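Local coordinates for protein amidohydrolase (Thermotoga maritima, PDB 3OOQ) that is an amidohydrolase-family enzyme with a TIM-barrel fold that probably hydrolyses a cyclic amide, possibly allantoin, at residues S64-F69 with C305-I310. Numbering follows the deposited sequence.
Sequences SHIGLF and CDHPVI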
ATOM      1  N   SER F  64      14.811  17.012 -29.500  1.00 21.67           N
ATOM      2  CA  SER F  64      13.889  17.906 -28.807  1.00 22.01           C
ATOM      3  C   SER F  64      12.632  17.212 -28.308  1.00 22.08           C
ATOM      4  O   SER F  64      12.168  16.230 -28.900  1.00 22.31           O
ATOM      5  CB  SER F  64      13.467  19.040 -29.752  1.00 21.39           C
ATOM      6  OG  SER F  64      12.942  20.124 -29.018  1.00 21.91           O
ATOM      7  N   HIS F  65      12.046  17.772 -27.259  1.00 21.99           N
ATOM      8  CA  HIS F  65      10.731  17.327 -26.825  1.00 22.74           C
ATOM      9  C   HIS F  65       9.665  18.420 -26.945  1.00 21.75           C
ATOM     10  O   HIS F  65       8.579  18.279 -26.416  1.00 21.53           O
ATOM     11  CB  HIS F  65      10.802  16.725 -25.420  1.00 24.97           C
ATOM     12  CG  HIS F  65      11.970  15.803 -25.229  1.00 29.30           C
ATOM     13  ND1 HIS F  65      12.066  14.583 -25.865  1.00 27.18           N
ATOM     14  CD2 HIS F  65      13.109  15.942 -24.508  1.00 27.45           C
ATOM     15  CE1 HIS F  65      13.199  13.995 -25.523  1.00 28.89           C
ATOM     16  NE2 HIS F  65      13.854  14.798 -24.701  1.00 29.75           N
ATOM     17  N   ILE F  66       9.961  19.487 -27.692  1.00 21.37           N
ATOM     18  CA  ILE F  66       8.963  20.530 -27.952  1.00 20.27           C
ATOM     19  C   ILE F  66       7.700  19.904 -28.535  1.00 19.86           C
ATOM     20  O   ILE F  66       7.767  18.936 -29.298  1.00 20.09           O
ATOM     21  CB  ILE F  66       9.512  21.675 -28.847  1.00 20.53           C
ATOM     22  CG1 ILE F  66       8.575  22.896 -28.787  1.00 18.40           C
ATOM     23  CG2 ILE F  66       9.739  21.188 -30.316  1.00 18.44           C
ATOM     24  CD1 ILE F  66       9.251  24.232 -29.080  1.00 20.52           C
ATOM     25  N   GLY F  67       6.545  20.429 -28.152  1.00 21.30           N
ATOM     26  CA  GLY F  67       5.279  19.874 -28.603  1.00 22.38           C
ATOM     27  C   GLY F  67       4.855  18.624 -27.847  1.00 23.71           C
ATOM     28  O   GLY F  67       3.657  18.336 -27.762  1.00 24.61           O
ATOM     29  N   LEU F  68       5.819  17.875 -27.310  1.00 24.40           N
ATOM     30  CA  LEU F  68       5.521  16.676 -26.497  1.00 25.82           C
ATOM     31  C   LEU F  68       5.248  16.998 -25.029  1.00 26.56           C
ATOM     32  O   LEU F  68       4.406  16.362 -24.386  1.00 27.28           O
ATOM     33  CB  LEU F  68       6.669  15.650 -26.555  1.00 26.33           C
ATOM     34  CG  LEU F  68       6.926  14.844 -27.820  1.00 26.50           C
ATOM     35  CD1 LEU F  68       7.972  13.779 -27.531  1.00 26.87           C
ATOM     36  CD2 LEU F  68       5.656  14.161 -28.265  1.00 27.60           C
ATOM     37  N   PHE F  69       6.007  17.951 -24.506  1.00 26.66           N
ATOM     38  CA  PHE F  69       5.912  18.384 -23.129  1.00 27.75           C
ATOM     39  C   PHE F  69       5.402  19.824 -23.211  1.00 26.20           C
ATOM     40  O   PHE F  69       6.189  20.764 -23.215  1.00 26.79           O
ATOM     41  CB  PHE F  69       7.318  18.293 -22.520  1.00 30.22           C
ATOM     42  CG  PHE F  69       7.383  18.486 -21.034  1.00 49.43           C
ATOM     43  CD1 PHE F  69       6.534  19.374 -20.381  1.00 32.78           C
ATOM     44  CD2 PHE F  69       8.345  17.802 -20.284  1.00 32.88           C
ATOM     45  CE1 PHE F  69       6.609  19.566 -18.997  1.00 49.94           C
ATOM     46  CE2 PHE F  69       8.437  17.991 -18.902  1.00 49.62           C
ATOM     47  CZ  PHE F  69       7.565  18.875 -18.260  1.00 33.70           C
ATOM     48  N   CYS F 305      19.135  21.915 -27.203  1.00 22.03           N
ATOM     49  CA  CYS F 305      18.627  22.470 -25.955  1.00 22.01           C
ATOM     50  C   CYS F 305      18.062  21.372 -25.059  1.00 21.93           C
ATOM     51  O   CYS F 305      17.851  21.593 -23.858  1.00 21.19           O
ATOM     52  CB  CYS F 305      17.519  23.486 -26.253  1.00 22.38           C
ATOM     53  SG  CYS F 305      18.159  25.030 -26.922  1.00 26.13           S
ATOM     54  N   ASP F 306      17.816  20.200 -25.646  1.00 22.93           N
ATOM     55  CA  ASP F 306      17.005  19.145 -25.005  1.00 24.14           C
ATOM     56  C   ASP F 306      15.705  19.737 -24.447  1.00 24.31           C
ATOM     57  O   ASP F 306      15.258  19.379 -23.342  1.00 25.53           O
ATOM     58  CB  ASP F 306      17.783  18.457 -23.883  1.00 24.73           C
ATOM     59  CG  ASP F 306      17.175  17.116 -23.470  1.00 23.78           C
ATOM     60  OD1 ASP F 306      16.365  16.544 -24.225  1.00 25.58           O
ATOM     61  OD2 ASP F 306      17.532  16.633 -22.385  1.00 24.90           O
ATOM     62  N   HIS F 307      15.092  20.634 -25.214  1.00 22.98           N
ATOM     63  CA  HIS F 307      13.870  21.315 -24.767  1.00 22.12           C
ATOM     64  C   HIS F 307      12.888  20.282 -24.200  1.00 22.42           C
ATOM     65  O   HIS F 307      12.619  19.297 -24.875  1.00 22.76           O
ATOM     66  CB  HIS F 307      13.253  22.082 -25.939  1.00 20.32           C
ATOM     67  CG  HIS F 307      11.974  22.783 -25.604  1.00 19.20           C
ATOM     68  ND1 HIS F 307      11.902  24.148 -25.422  1.00 19.86           N
ATOM     69  CD2 HIS F 307      10.716  22.310 -25.441  1.00 18.59           C
ATOM     70  CE1 HIS F 307      10.649  24.487 -25.163  1.00 19.25           C
ATOM     71  NE2 HIS F 307       9.910  23.390 -25.171  1.00 20.30           N
ATOM     72  N   PRO F 308      12.313  20.514 -22.986  1.00 22.89           N
ATOM     73  CA  PRO F 308      12.264  21.716 -22.143  1.00 23.29           C
ATOM     74  C   PRO F 308      13.398  21.993 -21.139  1.00 23.24           C
ATOM     75  O   PRO F 308      13.321  22.983 -20.411  1.00 23.74           O
ATOM     76  CB  PRO F 308      10.946  21.535 -21.382  1.00 23.66           C
ATOM     77  CG  PRO F 308      10.875  20.048 -21.170  1.00 21.91           C
ATOM     78  CD  PRO F 308      11.349  19.498 -22.507  1.00 23.07           C
ATOM     79  N   VAL F 309      14.440  21.172 -21.109  1.00 22.99           N
ATOM     80  CA  VAL F 309      15.530  21.384 -20.150  1.00 22.67           C
ATOM     81  C   VAL F 309      16.089  22.806 -20.299  1.00 22.92           C
ATOM     82  O   VAL F 309      16.279  23.508 -19.296  1.00 22.76           O
ATOM     83  CB  VAL F 309      16.632  20.305 -20.262  1.00 21.80           C
ATOM     84  CG1 VAL F 309      17.814  20.663 -19.377  1.00 24.71           C
ATOM     85  CG2 VAL F 309      16.065  18.909 -19.882  1.00 24.40           C
ATOM     86  N   ILE F 310      16.321  23.208 -21.552  1.00 22.55           N
ATOM     87  CA  ILE F 310      16.565  24.602 -21.928  1.00 23.55           C
ATOM     88  C   ILE F 310      15.526  24.964 -22.974  1.00 23.60           C
ATOM     89  O   ILE F 310      15.336  24.224 -23.940  1.00 24.36           O
ATOM     90  CB  ILE F 310      17.987  24.822 -22.524  1.00 24.83           C
ATOM     91  CG1 ILE F 310      19.066  24.359 -21.526  1.00 20.05           C
ATOM     92  CG2 ILE F 310      18.206  26.289 -22.946  1.00 19.26           C
ATOM     93  CD1 ILE F 310      20.402  24.060 -22.200  1.00 25.83           C
TER
HETATM   94  O   HOH W   1      15.780  20.618 -28.217  1.00 16.06           O
HETATM   95  O   HOH W   2       7.144  22.576 -24.945  1.00 16.06           O
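His65 N donates to His307 O at 2.9 Å, a single backbone bond between the loops 64-69 and 305-310, with a cis peptide between His307 and Pro308 just beyond the acceptor. With CG anti to its backbone N (chi1 178°), the His307 ring reaches Ile66. Ile66 CD1 lies over one face in a CH-pi contact, 4.2 Å from the ring centroid, while His307 CD2 meets Ile66 CA at 3.5 Å; a flat imidazole offers a branched side chain a face and keeps two polar nitrogens. His307 NE2 holds a water in the ring plane that donates to Phe69 O, and ND1 bonds to Leu312 N. An alanine in place of His307 would probably leave Ile66 without its aromatic partner and Leu312 N and the bridging water each short of a bond. A second water joins Ser64 OG to His307 N. Pro308, compact and rigid, lays CG over one face of the Phe69 ring in a CH-pi contact, 3.5 Å from Phe69 CD2. Phe277 of a second subunit packs on Pro308 and meets the His307 ring, planes near 85°. His65 NE2 lies 3.1 Å from Asp306 OD1, and His65 ND1 bonds to Val118 O; His63 and His65 resemble the HxH motif, and Asp306 the late-strand aspartate, that serve the metal site in related enzymes. The loops follow barrel strands 54-64 and 301-303; helix 103-108 packs on Ile66 and His307, strand 112-117 on Ser64 and Ile66.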